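Local coordinates for protein insecticidal Delta-Endotoxin Cry8Ea1 (Bacillus Thuringiensis, PDB 3EB7) that is an insecticidal toxin acting on larvae of Holotrichia parallela, probably by binding gut receptors and forming membrane pores as other three-domain Cry toxins do, at residues Phe270-His275 with Leu416-Phe421; Asp278-Leu283 with Ile334-Phe339; Lys299-His304 with Tyr359-Val364; Val341-Ser346 with Lys393-Glu398. All blocks are in the same frame, centred on the assembly; numbering follows the deposited sequence.

Contact 1. Residues Phe270-His275 with Leu416-Phe421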
loop_
_atom_site.group_PDB
_atom_site.type_symbol
_atom_site.label_atom_id
_atom_site.label_comp_id
_atom_site.label_asym_id
_atom_site.label_seq_id
_atom_site.Cartn_x
_atom_site.Cartn_y
_atom_site.Cartn_z
ATOM N N PHE A 270 16.256 8.251 8.018
ATOM C CA PHE A 270 15.349 7.147 8.331
ATOM C C PHE A 270 14.692 6.488 7.102
ATOM O O PHE A 270 14.356 5.294 7.134
ATOM C CB PHE A 270 14.244 7.600 9.258
ATOM C CG PHE A 270 14.601 7.576 10.718
ATOM C CD1 PHE A 270 13.918 8.393 11.610
ATOM C CD2 PHE A 270 15.598 6.740 11.209
ATOM C CE1 PHE A 270 14.193 8.360 12.970
ATOM C CE2 PHE A 270 15.880 6.689 12.586
ATOM C CZ PHE A 270 15.192 7.495 13.462
ATOM N N ILE A 271 14.497 7.286 6.053
ATOM C CA ILE A 271 13.829 6.905 4.836
ATOM C C ILE A 271 14.908 6.579 3.788
ATOM O O ILE A 271 15.860 7.332 3.597
ATOM C CB ILE A 271 12.864 8.046 4.337
ATOM C CG1 ILE A 271 11.878 8.438 5.444
ATOM C CG2 ILE A 271 12.051 7.644 3.066
ATOM C CD1 ILE A 271 11.115 7.267 6.054
ATOM N N ARG A 272 14.736 5.432 3.142
ATOM C CA ARG A 272 15.666 4.931 2.169
ATOM C C ARG A 272 15.572 5.794 0.935
ATOM O O ARG A 272 14.467 6.128 0.508
ATOM C CB ARG A 272 15.270 3.499 1.758
ATOM C CG ARG A 272 15.672 2.431 2.742
ATOM C CD ARG A 272 16.289 1.255 1.951
ATOM N NE ARG A 272 15.267 0.274 1.761
ATOM C CZ ARG A 272 15.362 -0.806 0.996
ATOM N NH1 ARG A 272 16.452 -1.084 0.290
ATOM N NH2 ARG A 272 14.323 -1.627 0.965
ATOM N N GLY A 273 16.714 6.090 0.333
ATOM C CA GLY A 273 16.719 6.418 -1.087
ATOM C C GLY A 273 15.789 5.519 -1.918
ATOM O O GLY A 273 15.521 4.353 -1.574
ATOM N N LYS A 274 15.275 6.073 -3.008
ATOM C CA LYS A 274 14.496 5.307 -3.969
ATOM C C LYS A 274 15.282 4.042 -4.440
ATOM O O LYS A 274 16.499 4.072 -4.544
ATOM C CB LYS A 274 14.045 6.239 -5.118
ATOM C CG LYS A 274 12.965 7.280 -4.706
ATOM C CD LYS A 274 11.570 6.626 -4.510
ATOM C CE LYS A 274 10.421 7.637 -4.390
ATOM N NZ LYS A 274 10.866 9.000 -3.950
ATOM N N HIS A 275 14.591 2.915 -4.606
ATOM C CA HIS A 275 15.265 1.623 -4.854
ATOM C C HIS A 275 14.242 0.734 -5.527
ATOM O O HIS A 275 13.035 1.005 -5.474
ATOM C CB HIS A 275 15.704 0.946 -3.518
ATOM C CG HIS A 275 14.588 0.850 -2.497
ATOM N ND1 HIS A 275 13.820 -0.285 -2.336
ATOM C CD2 HIS A 275 14.083 1.770 -1.636
ATOM C CE1 HIS A 275 12.893 -0.061 -1.414
ATOM N NE2 HIS A 275 13.037 1.173 -0.962
ATOM N N LEU A 416 8.645 -7.469 7.185
ATOM C CA LEU A 416 9.783 -6.570 7.418
ATOM C C LEU A 416 10.627 -6.502 6.143
ATOM O O LEU A 416 10.977 -7.547 5.567
ATOM C CB LEU A 416 10.657 -7.017 8.604
ATOM C CG LEU A 416 11.836 -6.086 8.981
ATOM C CD1 LEU A 416 11.277 -4.732 9.450
ATOM C CD2 LEU A 416 12.732 -6.726 10.068
ATOM N N ASN A 417 10.964 -5.280 5.731
ATOM C CA ASN A 417 11.709 -5.064 4.523
ATOM C C ASN A 417 13.116 -4.521 4.782
ATOM O O ASN A 417 14.068 -4.910 4.110
ATOM C CB ASN A 417 10.922 -4.107 3.601
ATOM C CG ASN A 417 11.632 -3.818 2.262
ATOM O OD1 ASN A 417 12.421 -4.615 1.759
ATOM N ND2 ASN A 417 11.360 -2.677 1.710
ATOM N N TYR A 418 13.258 -3.619 5.742
ATOM C CA TYR A 418 14.510 -2.939 5.938
ATOM C C TYR A 418 14.566 -2.312 7.337
ATOM O O TYR A 418 13.537 -2.178 8.018
ATOM C CB TYR A 418 14.668 -1.866 4.840
ATOM C CG TYR A 418 16.102 -1.647 4.394
ATOM C CD1 TYR A 418 16.727 -2.541 3.511
ATOM C CD2 TYR A 418 16.831 -0.546 4.859
ATOM C CE1 TYR A 418 18.071 -2.329 3.120
ATOM C CE2 TYR A 418 18.162 -0.323 4.466
ATOM C CZ TYR A 418 18.763 -1.215 3.613
ATOM O OH TYR A 418 20.064 -0.998 3.248
ATOM N N VAL A 419 15.782 -1.940 7.750
ATOM C CA VAL A 419 16.070 -1.214 8.981
ATOM C C VAL A 419 17.065 -0.072 8.713
ATOM O O VAL A 419 18.180 -0.297 8.205
ATOM C CB VAL A 419 16.691 -2.148 10.058
ATOM C CG1 VAL A 419 16.670 -1.481 11.425
ATOM C CG2 VAL A 419 15.948 -3.513 10.148
ATOM N N THR A 420 16.657 1.157 9.063
ATOM C CA THR A 420 17.540 2.327 9.087
ATOM C C THR A 420 17.780 2.744 10.539
ATOM O O THR A 420 17.155 2.208 11.453
ATOM C CB THR A 420 16.959 3.489 8.295
ATOM O OG1 THR A 420 15.685 3.853 8.864
ATOM C CG2 THR A 420 16.774 3.051 6.836
ATOM N N PHE A 421 18.676 3.693 10.768
ATOM C CA PHE A 421 19.164 3.901 12.118
ATOM C C PHE A 421 19.778 5.288 12.238
ATOM O O PHE A 421 20.308 5.809 11.252
ATOM C CB PHE A 421 20.180 2.773 12.419
ATOM C CG PHE A 421 20.692 2.718 13.839
ATOM C CD1 PHE A 421 19.971 2.084 14.837
ATOM C CD2 PHE A 421 21.951 3.212 14.149
ATOM C CE1 PHE A 421 20.460 2.030 16.167
ATOM C CE2 PHE A 421 22.452 3.146 15.461
ATOM C CZ PHE A 421 21.710 2.557 16.468
#

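Contact 2. Residues Asp278-Leu283 with Ile334-Phe339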
loop_
_atom_site.group_PDB
_atom_site.type_symbol
_atom_site.label_atom_id
_atom_site.label_comp_id
_atom_site.label_asym_id
_atom_site.label_seq_id
_atom_site.Cartn_x
_atom_site.Cartn_y
_atom_site.Cartn_z
ATOM N N ASP A 278 12.560 -4.697 -2.997
ATOM C CA ASP A 278 13.554 -5.681 -2.491
ATOM C C ASP A 278 13.131 -6.468 -1.237
ATOM O O ASP A 278 12.121 -6.178 -0.622
ATOM C CB ASP A 278 14.950 -5.058 -2.323
ATOM C CG ASP A 278 14.993 -3.926 -1.301
ATOM O OD1 ASP A 278 13.992 -3.694 -0.597
ATOM O OD2 ASP A 278 16.060 -3.265 -1.178
ATOM N N PHE A 279 13.909 -7.484 -0.908
ATOM C CA PHE A 279 13.643 -8.349 0.254
ATOM C C PHE A 279 14.891 -8.443 1.089
ATOM O O PHE A 279 15.975 -8.617 0.529
ATOM C CB PHE A 279 13.235 -9.759 -0.193
ATOM C CG PHE A 279 11.894 -9.802 -0.857
ATOM C CD1 PHE A 279 11.788 -9.738 -2.265
ATOM C CD2 PHE A 279 10.733 -9.856 -0.091
ATOM C CE1 PHE A 279 10.522 -9.746 -2.880
ATOM C CE2 PHE A 279 9.483 -9.876 -0.688
ATOM C CZ PHE A 279 9.371 -9.816 -2.072
ATOM N N ILE A 280 14.731 -8.315 2.407
ATOM C CA ILE A 280 15.822 -8.531 3.346
ATOM C C ILE A 280 16.345 -9.957 3.256
ATOM O O ILE A 280 15.559 -10.900 3.196
ATOM C CB ILE A 280 15.421 -8.134 4.827
ATOM C CG1 ILE A 280 16.620 -8.192 5.762
ATOM C CG2 ILE A 280 14.292 -9.050 5.393
ATOM C CD1 ILE A 280 16.436 -7.362 7.061
ATOM N N THR A 281 17.675 -10.106 3.233
ATOM C CA THR A 281 18.344 -11.425 3.223
ATOM C C THR A 281 19.224 -11.720 4.457
ATOM O O THR A 281 19.412 -12.871 4.861
ATOM C CB THR A 281 19.196 -11.626 1.945
ATOM O OG1 THR A 281 20.239 -10.658 1.918
ATOM C CG2 THR A 281 18.328 -11.510 0.681
ATOM N N ARG A 282 19.751 -10.681 5.080
ATOM C CA ARG A 282 20.595 -10.887 6.247
ATOM C C ARG A 282 20.645 -9.626 7.081
ATOM O O ARG A 282 20.592 -8.520 6.533
ATOM C CB ARG A 282 21.994 -11.309 5.791
ATOM C CG ARG A 282 22.807 -12.016 6.861
ATOM C CD ARG A 282 24.062 -12.721 6.312
ATOM N NE ARG A 282 24.712 -13.485 7.397
ATOM C CZ ARG A 282 24.339 -14.707 7.791
ATOM N NH1 ARG A 282 23.345 -15.347 7.152
ATOM N NH2 ARG A 282 24.972 -15.289 8.815
ATOM N N LEU A 283 20.698 -9.778 8.409
ATOM C CA LEU A 283 20.928 -8.607 9.300
ATOM C C LEU A 283 21.972 -8.956 10.351
ATOM O O LEU A 283 21.842 -9.995 10.995
ATOM C CB LEU A 283 19.640 -8.286 10.052
ATOM C CG LEU A 283 19.137 -6.887 10.393
ATOM C CD1 LEU A 283 18.525 -6.966 11.758
ATOM C CD2 LEU A 283 20.169 -5.834 10.322
ATOM N N ILE A 334 21.697 -12.644 11.704
ATOM C CA ILE A 334 20.390 -13.245 11.478
ATOM C C ILE A 334 20.179 -13.474 9.985
ATOM O O ILE A 334 20.187 -12.515 9.196
ATOM C CB ILE A 334 19.223 -12.373 12.074
ATOM C CG1 ILE A 334 19.447 -12.082 13.583
ATOM C CG2 ILE A 334 17.901 -13.067 11.846
ATOM C CD1 ILE A 334 18.450 -11.077 14.219
ATOM N N GLY A 335 20.042 -14.735 9.575
ATOM C CA GLY A 335 19.761 -15.050 8.156
ATOM C C GLY A 335 18.251 -14.942 7.881
ATOM O O GLY A 335 17.468 -15.597 8.552
ATOM N N PHE A 336 17.848 -14.112 6.917
ATOM C CA PHE A 336 16.429 -13.779 6.711
ATOM C C PHE A 336 15.935 -14.202 5.300
ATOM O O PHE A 336 14.746 -14.023 4.975
ATOM C CB PHE A 336 16.208 -12.264 6.863
ATOM C CG PHE A 336 15.933 -11.774 8.279
ATOM C CD1 PHE A 336 16.673 -10.737 8.810
ATOM C CD2 PHE A 336 14.901 -12.298 9.050
ATOM C CE1 PHE A 336 16.419 -10.229 10.100
ATOM C CE2 PHE A 336 14.644 -11.799 10.357
ATOM C CZ PHE A 336 15.408 -10.751 10.862
ATOM N N THR A 337 16.837 -14.757 4.483
ATOM C CA THR A 337 16.528 -15.168 3.113
ATOM C C THR A 337 15.290 -16.035 3.029
ATOM O O THR A 337 15.207 -17.069 3.710
ATOM C CB THR A 337 17.753 -15.820 2.404
ATOM O OG1 THR A 337 18.842 -14.925 2.526
ATOM C CG2 THR A 337 17.548 -16.031 0.905
ATOM N N GLY A 338 14.329 -15.571 2.217
ATOM C CA GLY A 338 13.048 -16.210 2.000
ATOM C C GLY A 338 12.025 -16.053 3.105
ATOM O O GLY A 338 10.895 -16.476 2.946
ATOM N N PHE A 339 12.416 -15.452 4.225
ATOM C CA PHE A 339 11.527 -15.265 5.379
ATOM C C PHE A 339 10.728 -13.958 5.343
ATOM O O PHE A 339 11.292 -12.847 5.229
ATOM C CB PHE A 339 12.329 -15.267 6.700
ATOM C CG PHE A 339 12.600 -16.649 7.274
ATOM C CD1 PHE A 339 13.892 -17.165 7.284
ATOM C CD2 PHE A 339 11.570 -17.407 7.832
ATOM C CE1 PHE A 339 14.164 -18.420 7.802
ATOM C CE2 PHE A 339 11.834 -18.697 8.390
ATOM C CZ PHE A 339 13.144 -19.193 8.370
HETATM O O HOH W 1 14.896 -12.586 1.381
HETATM O O HOH W 2 13.025 -11.605 3.688
#

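Contact 3. Residues Lys299-His304 with Tyr359-Val364. With SO4 (sulfate ion), chain E.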
loop_
_atom_site.group_PDB
_atom_site.type_symbol
_atom_site.label_atom_id
_atom_site.label_comp_id
_atom_site.label_asym_id
_atom_site.label_seq_id
_atom_site.Cartn_x
_atom_site.Cartn_y
_atom_site.Cartn_z
ATOM N N LYS A 299 22.431 -3.107 27.458
ATOM C CA LYS A 299 23.096 -3.595 26.252
ATOM C C LYS A 299 22.156 -3.377 25.074
ATOM O O LYS A 299 21.041 -3.921 25.032
ATOM C CB LYS A 299 23.449 -5.056 26.360
ATOM C CG LYS A 299 24.577 -5.369 27.242
ATOM C CD LYS A 299 24.553 -6.879 27.447
ATOM C CE LYS A 299 25.879 -7.397 27.837
ATOM N NZ LYS A 299 25.648 -8.721 28.501
ATOM N N LYS A 300 22.611 -2.577 24.113
ATOM C CA LYS A 300 21.703 -2.031 23.117
ATOM C C LYS A 300 22.275 -2.096 21.707
ATOM O O LYS A 300 23.462 -2.227 21.517
ATOM C CB LYS A 300 21.299 -0.592 23.494
ATOM C CG LYS A 300 22.450 0.369 23.639
ATOM C CD LYS A 300 21.923 1.818 23.761
ATOM C CE LYS A 300 22.929 2.802 24.407
ATOM N NZ LYS A 300 24.049 3.040 23.487
ATOM N N TRP A 301 21.385 -2.003 20.735
ATOM C CA TRP A 301 21.676 -1.986 19.311
ATOM C C TRP A 301 22.324 -0.629 18.996
ATOM O O TRP A 301 21.639 0.444 19.049
ATOM C CB TRP A 301 20.318 -2.126 18.607
ATOM C CG TRP A 301 20.261 -2.173 17.073
ATOM C CD1 TRP A 301 21.035 -1.470 16.159
ATOM C CD2 TRP A 301 19.313 -2.928 16.292
ATOM N NE1 TRP A 301 20.627 -1.780 14.864
ATOM C CE2 TRP A 301 19.569 -2.651 14.921
ATOM C CE3 TRP A 301 18.267 -3.803 16.621
ATOM C CZ2 TRP A 301 18.838 -3.249 13.887
ATOM C CZ3 TRP A 301 17.544 -4.402 15.590
ATOM C CH2 TRP A 301 17.837 -4.112 14.232
ATOM N N ILE A 302 23.635 -0.664 18.734
ATOM C CA ILE A 302 24.414 0.540 18.380
ATOM C C ILE A 302 24.794 0.655 16.884
ATOM O O ILE A 302 25.366 1.661 16.467
ATOM C CB ILE A 302 25.720 0.719 19.229
ATOM C CG1 ILE A 302 26.699 -0.443 18.983
ATOM C CG2 ILE A 302 25.408 0.905 20.685
ATOM C CD1 ILE A 302 28.117 -0.246 19.610
ATOM N N GLY A 303 24.486 -0.364 16.093
ATOM C CA GLY A 303 24.755 -0.351 14.655
ATOM C C GLY A 303 24.321 -1.671 14.064
ATOM O O GLY A 303 24.063 -2.628 14.805
ATOM N N HIS A 304 24.194 -1.730 12.742
ATOM C CA HIS A 304 23.840 -2.969 12.044
ATOM C C HIS A 304 24.331 -2.958 10.618
ATOM O O HIS A 304 24.658 -1.920 10.044
ATOM C CB HIS A 304 22.326 -3.259 12.090
ATOM C CG HIS A 304 21.475 -2.275 11.346
ATOM N ND1 HIS A 304 21.008 -1.109 11.918
ATOM C CD2 HIS A 304 20.969 -2.306 10.088
ATOM C CE1 HIS A 304 20.282 -0.448 11.035
ATOM N NE2 HIS A 304 20.214 -1.164 9.925
ATOM N N TYR A 359 19.309 6.177 25.551
ATOM C CA TYR A 359 18.240 5.481 24.863
ATOM C C TYR A 359 18.826 4.405 23.990
ATOM O O TYR A 359 19.952 4.560 23.499
ATOM C CB TYR A 359 17.417 6.461 24.019
ATOM C CG TYR A 359 16.736 7.517 24.856
ATOM C CD1 TYR A 359 17.361 8.725 25.108
ATOM C CD2 TYR A 359 15.460 7.309 25.363
ATOM C CE1 TYR A 359 16.739 9.699 25.874
ATOM C CE2 TYR A 359 14.828 8.272 26.144
ATOM C CZ TYR A 359 15.479 9.446 26.395
ATOM O OH TYR A 359 14.894 10.398 27.141
ATOM N N GLY A 360 18.087 3.309 23.809
ATOM C CA GLY A 360 18.484 2.268 22.855
ATOM C C GLY A 360 17.631 1.027 22.935
ATOM O O GLY A 360 17.004 0.783 23.959
ATOM N N VAL A 361 17.632 0.219 21.880
ATOM C CA VAL A 361 16.798 -0.978 21.815
ATOM C C VAL A 361 17.542 -2.129 22.535
ATOM O O VAL A 361 18.690 -2.468 22.179
ATOM C CB VAL A 361 16.482 -1.329 20.328
ATOM C CG1 VAL A 361 15.807 -2.738 20.165
ATOM C CG2 VAL A 361 15.651 -0.201 19.668
ATOM N N SER A 362 16.891 -2.716 23.538
ATOM C CA SER A 362 17.499 -3.823 24.327
ATOM C C SER A 362 17.080 -5.220 23.861
ATOM O O SER A 362 17.712 -6.229 24.189
ATOM C CB SER A 362 17.149 -3.659 25.801
ATOM O OG SER A 362 15.738 -3.682 25.909
ATOM N N LYS A 363 16.028 -5.273 23.070
ATOM C CA LYS A 363 15.447 -6.545 22.701
ATOM C C LYS A 363 14.541 -6.408 21.492
ATOM O O LYS A 363 13.735 -5.481 21.432
ATOM C CB LYS A 363 14.639 -7.124 23.872
ATOM C CG LYS A 363 14.107 -8.528 23.606
ATOM C CD LYS A 363 13.467 -9.046 24.900
ATOM C CE LYS A 363 12.769 -10.386 24.720
ATOM N NZ LYS A 363 11.962 -10.622 25.976
ATOM N N VAL A 364 14.678 -7.323 20.545
ATOM C CA VAL A 364 13.710 -7.443 19.429
ATOM C C VAL A 364 13.368 -8.913 19.160
ATOM O O VAL A 364 14.257 -9.708 18.926
ATOM C CB VAL A 364 14.219 -6.803 18.070
ATOM C CG1 VAL A 364 13.109 -6.870 17.005
ATOM C CG2 VAL A 364 14.681 -5.379 18.274
HETATM S S SO4 E . 28.345 -8.825 30.840
HETATM O O1 SO4 E . 29.275 -8.868 31.964
HETATM O O2 SO4 E . 28.611 -9.950 29.943
HETATM O O3 SO4 E . 26.996 -8.895 31.421
HETATM O O4 SO4 E . 28.470 -7.589 30.060
HETATM O O HOH W 3 19.411 -6.011 26.084
HETATM O O HOH W 4 19.203 1.135 19.677
#

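Contact 4. Residues Val341-Ser346 with Lys393-Glu398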
loop_
_atom_site.group_PDB
_atom_site.type_symbol
_atom_site.label_atom_id
_atom_site.label_comp_id
_atom_site.label_asym_id
_atom_site.label_seq_id
_atom_site.Cartn_x
_atom_site.Cartn_y
_atom_site.Cartn_z
ATOM N N VAL A 341 9.106 -11.825 7.848
ATOM C CA VAL A 341 8.939 -11.417 9.226
ATOM C C VAL A 341 7.605 -10.654 9.375
ATOM O O VAL A 341 7.484 -9.523 8.960
ATOM C CB VAL A 341 10.107 -10.566 9.684
ATOM C CG1 VAL A 341 9.906 -10.099 11.099
ATOM C CG2 VAL A 341 11.397 -11.366 9.572
ATOM N N TYR A 342 6.604 -11.302 9.960
ATOM C CA TYR A 342 5.267 -10.719 10.057
ATOM C C TYR A 342 5.001 -9.920 11.338
ATOM O O TYR A 342 4.006 -9.219 11.427
ATOM C CB TYR A 342 4.196 -11.797 9.815
ATOM C CG TYR A 342 4.279 -12.977 10.741
ATOM C CD1 TYR A 342 3.619 -12.967 11.985
ATOM C CD2 TYR A 342 5.037 -14.100 10.395
ATOM C CE1 TYR A 342 3.735 -14.066 12.880
ATOM C CE2 TYR A 342 5.145 -15.197 11.269
ATOM C CZ TYR A 342 4.486 -15.178 12.494
ATOM O OH TYR A 342 4.618 -16.261 13.343
ATOM N N LYS A 343 5.888 -10.013 12.322
ATOM C CA LYS A 343 5.702 -9.282 13.573
ATOM C C LYS A 343 7.028 -9.074 14.241
ATOM O O LYS A 343 7.874 -9.957 14.243
ATOM C CB LYS A 343 4.769 -10.031 14.526
ATOM C CG LYS A 343 4.659 -9.374 15.918
ATOM C CD LYS A 343 3.401 -9.800 16.636
ATOM C CE LYS A 343 3.659 -10.644 17.822
ATOM N NZ LYS A 343 3.384 -9.908 19.076
ATOM N N THR A 344 7.226 -7.872 14.766
ATOM C CA THR A 344 8.376 -7.559 15.553
ATOM C C THR A 344 7.803 -7.062 16.855
ATOM O O THR A 344 6.781 -6.356 16.858
ATOM C CB THR A 344 9.292 -6.459 14.899
ATOM O OG1 THR A 344 8.560 -5.234 14.700
ATOM C CG2 THR A 344 9.874 -6.956 13.562
ATOM N N LEU A 345 8.442 -7.455 17.956
ATOM C CA LEU A 345 8.107 -6.935 19.260
ATOM C C LEU A 345 9.408 -6.395 19.807
ATOM O O LEU A 345 10.335 -7.154 20.003
ATOM C CB LEU A 345 7.518 -8.058 20.116
ATOM C CG LEU A 345 6.747 -7.723 21.414
ATOM C CD1 LEU A 345 7.713 -7.544 22.548
ATOM C CD2 LEU A 345 5.854 -6.491 21.354
ATOM N N SER A 346 9.511 -5.077 20.005
ATOM C CA SER A 346 10.790 -4.477 20.360
ATOM C C SER A 346 10.716 -3.804 21.704
ATOM O O SER A 346 9.674 -3.243 22.068
ATOM C CB SER A 346 11.243 -3.436 19.334
ATOM O OG SER A 346 11.091 -3.886 17.992
ATOM N N LYS A 393 7.268 -2.050 21.773
ATOM C CA LYS A 393 6.671 -1.629 20.523
ATOM C C LYS A 393 6.294 -2.902 19.732
ATOM O O LYS A 393 7.112 -3.782 19.504
ATOM C CB LYS A 393 7.588 -0.687 19.730
ATOM C CG LYS A 393 8.408 0.346 20.507
ATOM C CD LYS A 393 7.614 1.357 21.323
ATOM C CE LYS A 393 6.924 2.465 20.452
ATOM N NZ LYS A 393 7.739 3.022 19.287
ATOM N N ASP A 394 5.014 -3.019 19.408
ATOM C CA ASP A 394 4.446 -4.213 18.822
ATOM C C ASP A 394 4.001 -3.746 17.474
ATOM O O ASP A 394 3.143 -2.887 17.365
ATOM C CB ASP A 394 3.265 -4.687 19.684
ATOM C CG ASP A 394 2.459 -5.833 19.053
ATOM O OD1 ASP A 394 1.493 -6.299 19.711
ATOM O OD2 ASP A 394 2.754 -6.273 17.921
ATOM N N SER A 395 4.601 -4.305 16.434
ATOM C CA SER A 395 4.366 -3.826 15.076
ATOM C C SER A 395 2.910 -4.013 14.613
ATOM O O SER A 395 2.391 -3.256 13.755
ATOM C CB SER A 395 5.361 -4.486 14.106
ATOM O OG SER A 395 5.082 -5.853 13.950
ATOM N N GLU A 396 2.244 -5.006 15.192
ATOM C CA GLU A 396 0.853 -5.319 14.818
ATOM C C GLU A 396 -0.135 -4.267 15.264
ATOM O O GLU A 396 -1.279 -4.312 14.868
ATOM C CB GLU A 396 0.399 -6.681 15.364
ATOM C CG GLU A 396 1.099 -7.848 14.694
ATOM C CD GLU A 396 0.472 -9.176 15.082
ATOM O OE1 GLU A 396 0.347 -10.047 14.188
ATOM O OE2 GLU A 396 0.098 -9.334 16.280
ATOM N N VAL A 397 0.289 -3.340 16.097
ATOM C CA VAL A 397 -0.523 -2.189 16.436
ATOM C C VAL A 397 -0.605 -1.223 15.209
ATOM O O VAL A 397 -1.662 -0.674 14.892
ATOM C CB VAL A 397 0.037 -1.488 17.738
ATOM C CG1 VAL A 397 -0.631 -0.127 17.995
ATOM C CG2 VAL A 397 -0.137 -2.401 18.943
ATOM N N GLU A 398 0.522 -1.037 14.527
ATOM C CA GLU A 398 0.616 -0.131 13.369
ATOM C C GLU A 398 0.313 -0.869 12.060
ATOM O O GLU A 398 -0.394 -0.348 11.195
ATOM C CB GLU A 398 1.995 0.532 13.358
ATOM C CG GLU A 398 2.351 1.102 14.730
ATOM C CD GLU A 398 3.650 1.897 14.769
ATOM O OE1 GLU A 398 4.058 2.350 15.874
ATOM O OE2 GLU A 398 4.267 2.109 13.707
HETATM O O HOH W 5 1.134 -9.783 11.792
HETATM O O HOH W 6 8.672 -3.596 16.569
#

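Contact 1. Residues Phe270-His275 with Leu416-Phe421
The guanidinium of Arg272 lies flat on the ring of Tyr418, its planar group only 4° from parallel with the aromatic plane. CZ of Arg272 stands 3.7 Å from the centroid of the Tyr418 ring, a cation-pi arrangement over the ring face, and CD of Arg272 adds a CH-pi contact 3.6 Å from the same centroid. Bends at chi2 and chi3 place CD and NE over the ring face. The imidazole of His275 covers the opposite face of the guanidinium, so that the charged group is held between two rings. Carboxylates hold the outer end of the guanidinium: NH2 of Arg272 forms salt bridges with Asp278 and Glu241, and Glu241 also accepts from NE2 of His275. Stacking thus keeps the group flat while the carboxylates hold its end. Nearer the start of the loop, OG1 of Thr420 donates to O of Phe270 at 2.6 Å, tilted 22° from the carbonyl plane, while CD2 of Phe270 sits 3.7 Å from OG1 of Thr420. The Phe270 ring also meets Trp201 of helix 198-220. Asn417 and Tyr418 both face Ser431, a classic beta bulge in strand 414-422. The whole is a connection between helix 263-270 and strand 278-292 lying against one antiparallel sheet of the beta-prism domain characteristic of three-domain Cry toxins.

Contact 2. Residues Asp278-Leu283 with Ile334-Phe339
With CG1 of Ile280 anti to the backbone N (chi1 -173°) and chi2 also extended, CD1 of Ile280 reaches CD1 of Phe336 at 3.8 Å. Thr337 holds OG1 anti to its carbonyl carbon (chi1 -53°), beside its own backbone N, and this hydroxyl donates to O of Thr281 at 3.2 Å. The same carbonyl oxygen also accepts from N of Phe336 at 2.9 Å. The two donors come from opposite faces of the carbonyl plane, the amide well above it. CB of Leu283 meets the Phe336 ring at its edge, 3.8 Å from CE1 of Phe336. Leu283 and Ile334 pair by two backbone hydrogen bonds, after which residues Phe336-Phe339 form a type II turn. A water joins O of Ile280 to N of Gly338 where direct pairing has ended. Thr281 and Arg282 both face Ser307 on the other neighbouring strand, a classic beta bulge. This is the outer ladder of a four-stranded antiparallel sheet in Greek-key order, one face of the Cry-toxin beta prism.

Contact 3. Residues Lys299-His304 with Tyr359-Val364
The carbonyl oxygen of Val361 is gripped twice from the other strand: N of Trp301 donates to O of Val361 at 3.1 Å, and CA of Lys300 makes a CA-H...O contact with O of Val361 at 3.2 Å. The axes come within 4.7 Å, close enough for pairing, but the directions differ by 112°, so the two strands meet at one point and no ladder follows. Waters supply further links; one donates to O of Trp301 at 2.6 Å and accepts from N of Val361, another donates to O of both Lys299 and Ser362. CD of Lys300 rests 3.6 Å from CA of Gly360, where a CB would collide with it. Beyond it, NZ forms a salt bridge with Asp426. NZ of Lys299 makes a weak hydrogen bond to a sulfate ion, probably from the crystallisation liquor. CZ3 of Trp301 touches CG2 of Val364 at 4.0 Å, near the indole plane, while NE1 of Trp301 donates to ND1 of His304 at 3.0 Å. The indole is also stacked with Phe421 of strand 414-422. Strand 296-310 runs between strands 278-292 and 316-321 in one sheet, and strand 357-369 between strands 340-352 and 376-381 in another, so the crossing joins inner strands of two sheets.

Contact 4. Residues Val341-Ser346 with Lys393-Glu398
Lys343 and Glu396 cross at about a right angle where the edge strand of a Greek-key antiparallel sheet turns into a short, weakly bonded helix with Asp394 as its N-cap. The aliphatic part does the touching here: CD of Lys343 lies 3.4 Å from CD of Glu396, whereas the ammonium passes on toward the neighbouring acid. NZ of Lys343 forms a long salt bridge of 3.9 Å with OD2 of Asp394, which its chain approaches at a slant. That oxygen also accepts from N of Glu396 at 3.1 Å, from above the carboxylate plane, so one acid both caps the helix and faces the lysine. OE1 of Glu396 turns to Asn408 and to a water shared with O of Tyr342. CD2 of Leu345 packs 3.6 Å from CB of Asp394, on the same face of the sheet. Ser346 and Lys393 form a hydrogen-bonded pair and Leu345 and Asp394 the non-hydrogen-bonded pair next to it; beyond them Ser395 grips Thr344 with both hydroxyl and amide. With OG set between the backbone N and carbonyl carbon (chi1 69°), OG of Ser395 accepts from N of Thr344 at 3.1 Å, and N of Ser395 donates back to O of Thr344. Alongside, a single water lies 2.5 Å from OG1 of Thr344 and 2.8 Å from OG of Ser346.

The four contacts illustrate how three sheets are knit into one prism. Contacts 2 and 4 close the outer ladders of two Greek-key sheets, contact 3 joins those sheets, and contact 1 sets the loop 270-275 against a strand of the third. Their centres lie about 14 to 19 Å apart, yet every pair touches. NH2 of Arg272 in contact 1 reaches OD1 of Asp278 in contact 2 at 2.6 Å. Strand 414-422 is bonded to each of the other two sheets, with Val419 O probably accepting from His304 NE2 of contact 3 at 2.8 Å, and Leu416 N probably donating to Val341 O of contact 4 at 3.0 Å. In the interior, Phe336 CE2 packs 3.4 Å from Val341 CG2, joining contacts 2 and 4.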